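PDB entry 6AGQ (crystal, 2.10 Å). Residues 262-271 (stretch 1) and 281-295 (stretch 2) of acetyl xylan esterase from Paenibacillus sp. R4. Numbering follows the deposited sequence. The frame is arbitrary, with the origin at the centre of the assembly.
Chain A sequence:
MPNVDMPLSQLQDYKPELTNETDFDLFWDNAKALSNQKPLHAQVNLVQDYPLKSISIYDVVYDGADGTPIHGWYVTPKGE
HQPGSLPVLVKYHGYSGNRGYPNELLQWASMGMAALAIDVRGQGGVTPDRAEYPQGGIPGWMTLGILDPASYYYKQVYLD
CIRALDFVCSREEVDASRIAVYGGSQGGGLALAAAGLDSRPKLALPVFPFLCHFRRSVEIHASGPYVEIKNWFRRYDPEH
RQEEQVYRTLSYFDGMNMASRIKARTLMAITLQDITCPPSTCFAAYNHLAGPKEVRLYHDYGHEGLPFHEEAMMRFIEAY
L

Stretch 1 262-271: IKARTLMAIT
Stretch 2 281-295: TCFAAYNHLAGPKEV

At the apolar centre, the CA-to-CB bond of Ile-270 (chi1 m, chi2 t) points toward the second stretch. Its CD1 sits over the face of the Phe-283 ring, 3.7 Å from the centroid and 11° off the normal, a CH-pi contact, and also lies 3.7 Å from Val-295 CG2; Ile-270 CG1 is 4.0 Å from Cys-282 CB. Met-268 (t, t, m) is extended through chi2 and turned at chi3, so that its CE lies 3.9 Å from Tyr-286 CB and its SD 3.8 Å from Cys-282 O. After the type I turn Tyr-286 to Leu-289, Leu-289 (m, t) closes this layer, its CD1 3.7 Å from Thr-266 CG2 and its CD2 3.8 Å from Ile-262 CD1.

Strand 265-271 packs against a helix that includes 281-286 and pairs with strand 293-295; the two stretches together bury 870 Å², both sides summed. Strand and helix run nearly antiparallel (158°), their axes 9.3 Å apart at closest approach; the two strands are parallel (14°, 4.7 Å). The extended strands align Thr-266 with Lys-293, Leu-267 with Glu-294 and Met-268 with Val-295, CA-CA 4.6, 4.9 and 4.7 Å. Hydrogen bonds alternate in direction: Thr-266 N to Pro-292 O (2.9 Å), Glu-294 N to Thr-266 O (2.9 Å), Met-268 N to Glu-294 O (3.0 Å). Before the strands pair, Ile-262 O receives two weak bonds from the second stretch, from Ala-290 N (3.4 Å) and Gly-291 N (3.3 Å). Gly-291 (phi/psi -98/-178) fits closely: an ideal CB would lie 2.5 Å from Lys-263 O, a clash.

At the polar edge, water 1 donates to Ala-264 O (2.6 Å) and Pro-292 O (3.1 Å) and accepts from Thr-266 OG1 (2.7 Å; chi1 m). Arg-265 (t, t, m) lays one guanidinium face over Pro-292, NH1 to CB 3.7 Å; water 2 links Arg-265 NH1 (2.9 Å) to Glu-294 OE1 (2.7 Å).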

# COMPACT_ATOMS: atom_id res chain seq x y z
N ILE A 262 -17.80 -15.31 -34.93
CA ILE A 262 -18.23 -16.47 -34.14
C ILE A 262 -19.70 -16.77 -34.37
O ILE A 262 -20.54 -15.90 -34.12
CB ILE A 262 -18.02 -16.24 -32.62
CG1 ILE A 262 -16.53 -16.04 -32.33
CG2 ILE A 262 -18.57 -17.39 -31.79
CD1 ILE A 262 -16.17 -15.69 -30.92
N LYS A 263 -20.00 -17.99 -34.81
CA LYS A 263 -21.41 -18.51 -34.94
C LYS A 263 -21.81 -19.56 -33.90
O LYS A 263 -22.99 -19.88 -33.74
CB LYS A 263 -21.64 -19.16 -36.32
CG LYS A 263 -21.88 -18.20 -37.47
CD LYS A 263 -20.66 -18.05 -38.39
CE LYS A 263 -21.06 -17.88 -39.87
NZ LYS A 263 -22.11 -16.82 -40.04
N ALA A 264 -20.80 -20.13 -33.25
CA ALA A 264 -20.95 -20.86 -32.02
C ALA A 264 -21.83 -20.13 -31.01
O ALA A 264 -21.85 -18.92 -30.96
CB ALA A 264 -19.55 -21.19 -31.39
N ARG A 265 -22.57 -20.91 -30.23
CA ARG A 265 -23.30 -20.46 -29.06
C ARG A 265 -22.30 -20.15 -27.96
O ARG A 265 -21.44 -20.97 -27.73
CB ARG A 265 -24.29 -21.56 -28.60
CG ARG A 265 -25.02 -21.22 -27.31
CD ARG A 265 -26.00 -22.32 -26.85
NE ARG A 265 -26.87 -22.74 -27.93
CZ ARG A 265 -28.06 -22.21 -28.25
NH1 ARG A 265 -28.64 -21.23 -27.54
NH2 ARG A 265 -28.72 -22.75 -29.28
N THR A 266 -22.43 -19.01 -27.29
CA THR A 266 -21.39 -18.48 -26.38
C THR A 266 -21.96 -18.18 -24.99
O THR A 266 -23.08 -17.62 -24.89
CB THR A 266 -20.83 -17.18 -26.93
OG1 THR A 266 -20.34 -17.41 -28.24
CG2 THR A 266 -19.65 -16.66 -26.09
N LEU A 267 -21.22 -18.59 -23.94
CA LEU A 267 -21.51 -18.27 -22.53
C LEU A 267 -20.31 -17.52 -22.04
O LEU A 267 -19.23 -18.14 -21.81
CB LEU A 267 -21.68 -19.52 -21.66
CG LEU A 267 -21.83 -19.28 -20.13
CD1 LEU A 267 -23.15 -18.60 -19.82
CD2 LEU A 267 -21.77 -20.53 -19.30
N MET A 268 -20.50 -16.23 -21.83
CA MET A 268 -19.50 -15.37 -21.27
C MET A 268 -19.70 -14.95 -19.80
O MET A 268 -20.75 -14.45 -19.46
CB MET A 268 -19.37 -14.12 -22.14
CG MET A 268 -18.13 -13.33 -21.74
SD MET A 268 -17.78 -11.84 -22.64
CE MET A 268 -17.62 -12.42 -24.35
N ALA A 269 -18.67 -15.11 -18.97
CA ALA A 269 -18.55 -14.47 -17.66
C ALA A 269 -17.89 -13.09 -17.70
O ALA A 269 -16.81 -12.90 -18.30
CB ALA A 269 -17.70 -15.35 -16.73
N ILE A 270 -18.52 -12.12 -17.02
CA ILE A 270 -17.92 -10.79 -16.88
C ILE A 270 -17.99 -10.41 -15.41
O ILE A 270 -19.01 -10.63 -14.74
CB ILE A 270 -18.69 -9.78 -17.71
CG1 ILE A 270 -18.71 -10.24 -19.17
CG2 ILE A 270 -18.13 -8.36 -17.54
CD1 ILE A 270 -19.53 -9.36 -20.12
N THR A 271 -16.92 -9.85 -14.92
CA THR A 271 -16.81 -9.49 -13.53
C THR A 271 -16.72 -7.99 -13.48
O THR A 271 -15.84 -7.39 -14.11
CB THR A 271 -15.55 -10.17 -12.90
OG1 THR A 271 -14.46 -10.07 -13.80
CG2 THR A 271 -15.83 -11.70 -12.66
N THR A 281 -14.64 -3.70 -22.03
CA THR A 281 -13.93 -4.37 -23.12
C THR A 281 -14.52 -5.79 -23.37
O THR A 281 -14.59 -6.26 -24.49
CB THR A 281 -12.40 -4.39 -22.92
OG1 THR A 281 -12.02 -5.14 -21.73
CG2 THR A 281 -11.87 -2.95 -22.85
N CYS A 282 -14.97 -6.42 -22.30
CA CYS A 282 -15.64 -7.71 -22.36
C CYS A 282 -16.98 -7.56 -23.04
O CYS A 282 -17.27 -8.33 -23.97
CB CYS A 282 -15.74 -8.30 -20.97
SG CYS A 282 -14.11 -8.78 -20.32
N PHE A 283 -17.77 -6.55 -22.63
CA PHE A 283 -19.05 -6.23 -23.25
C PHE A 283 -18.96 -5.87 -24.73
O PHE A 283 -19.79 -6.34 -25.53
CB PHE A 283 -19.87 -5.19 -22.46
CG PHE A 283 -20.84 -5.81 -21.49
CD1 PHE A 283 -21.94 -6.49 -21.96
CD2 PHE A 283 -20.62 -5.77 -20.10
CE1 PHE A 283 -22.83 -7.09 -21.07
CE2 PHE A 283 -21.50 -6.37 -19.21
CZ PHE A 283 -22.60 -7.03 -19.70
N ALA A 284 -17.91 -5.14 -25.11
CA ALA A 284 -17.66 -4.80 -26.48
C ALA A 284 -17.53 -5.99 -27.44
O ALA A 284 -18.09 -5.95 -28.56
CB ALA A 284 -16.40 -3.94 -26.57
N ALA A 285 -16.76 -7.01 -27.06
CA ALA A 285 -16.76 -8.29 -27.81
C ALA A 285 -18.13 -9.05 -27.73
O ALA A 285 -18.69 -9.40 -28.77
CB ALA A 285 -15.59 -9.21 -27.38
N TYR A 286 -18.66 -9.26 -26.51
CA TYR A 286 -20.01 -9.89 -26.30
C TYR A 286 -21.08 -9.27 -27.21
O TYR A 286 -21.81 -9.97 -27.88
CB TYR A 286 -20.45 -9.74 -24.81
CG TYR A 286 -21.80 -10.36 -24.49
CD1 TYR A 286 -21.92 -11.74 -24.41
CD2 TYR A 286 -22.96 -9.59 -24.29
CE1 TYR A 286 -23.10 -12.34 -24.15
CE2 TYR A 286 -24.18 -10.20 -24.02
CZ TYR A 286 -24.23 -11.60 -23.95
OH TYR A 286 -25.38 -12.36 -23.68
N ASN A 287 -21.10 -7.97 -27.33
CA ASN A 287 -22.15 -7.29 -28.13
C ASN A 287 -21.95 -7.37 -29.65
O ASN A 287 -22.84 -6.96 -30.40
CB ASN A 287 -22.30 -5.82 -27.67
CG ASN A 287 -22.98 -5.70 -26.34
OD1 ASN A 287 -23.82 -6.53 -26.01
ND2 ASN A 287 -22.62 -4.71 -25.55
N HIS A 288 -20.81 -7.91 -30.08
CA HIS A 288 -20.53 -8.23 -31.48
C HIS A 288 -20.62 -9.71 -31.86
O HIS A 288 -20.51 -10.05 -33.00
CB HIS A 288 -19.10 -7.70 -31.85
CG HIS A 288 -19.08 -6.26 -32.21
ND1 HIS A 288 -18.57 -5.29 -31.37
CD2 HIS A 288 -19.56 -5.60 -33.30
CE1 HIS A 288 -18.69 -4.11 -31.95
NE2 HIS A 288 -19.29 -4.27 -33.11
N LEU A 289 -20.84 -10.60 -30.92
CA LEU A 289 -21.02 -12.03 -31.23
C LEU A 289 -22.15 -12.16 -32.24
O LEU A 289 -23.15 -11.48 -32.12
CB LEU A 289 -21.36 -12.80 -29.97
CG LEU A 289 -20.20 -12.90 -28.94
CD1 LEU A 289 -20.73 -13.50 -27.67
CD2 LEU A 289 -19.05 -13.76 -29.44
N ALA A 290 -21.94 -12.97 -33.26
CA ALA A 290 -22.92 -13.16 -34.31
C ALA A 290 -23.96 -14.25 -33.91
O ALA A 290 -25.13 -14.16 -34.30
CB ALA A 290 -22.22 -13.51 -35.63
N GLY A 291 -23.57 -15.24 -33.10
CA GLY A 291 -24.49 -16.37 -32.79
C GLY A 291 -25.20 -16.17 -31.47
O GLY A 291 -24.94 -15.21 -30.79
N PRO A 292 -26.02 -17.14 -31.03
CA PRO A 292 -26.63 -17.08 -29.69
C PRO A 292 -25.63 -16.95 -28.56
O PRO A 292 -24.52 -17.50 -28.63
CB PRO A 292 -27.35 -18.43 -29.54
CG PRO A 292 -27.37 -19.02 -30.93
CD PRO A 292 -26.20 -18.45 -31.66
N LYS A 293 -26.03 -16.27 -27.49
CA LYS A 293 -25.15 -15.90 -26.42
C LYS A 293 -25.87 -15.66 -25.13
O LYS A 293 -27.06 -15.30 -25.13
CB LYS A 293 -24.45 -14.62 -26.78
CG LYS A 293 -25.41 -13.44 -26.99
CD LYS A 293 -24.61 -12.19 -27.38
CE LYS A 293 -25.44 -10.93 -27.23
NZ LYS A 293 -25.79 -10.44 -28.56
N GLU A 294 -25.11 -15.79 -24.05
CA GLU A 294 -25.62 -15.67 -22.68
C GLU A 294 -24.49 -15.14 -21.91
O GLU A 294 -23.40 -15.48 -22.22
CB GLU A 294 -25.92 -17.04 -22.09
CG GLU A 294 -27.21 -17.67 -22.53
CD GLU A 294 -27.37 -19.09 -21.98
OE1 GLU A 294 -27.73 -19.98 -22.80
OE2 GLU A 294 -27.13 -19.35 -20.75
N VAL A 295 -24.76 -14.39 -20.87
CA VAL A 295 -23.76 -13.73 -20.07
C VAL A 295 -24.01 -14.05 -18.59
O VAL A 295 -25.14 -14.22 -18.21
CB VAL A 295 -23.71 -12.23 -20.39
CG1 VAL A 295 -25.00 -11.48 -19.94
CG2 VAL A 295 -22.45 -11.60 -19.79
O HOH W 1 -22.04 -16.49 -30.11
O HOH W 2 -27.50 -19.47 -25.49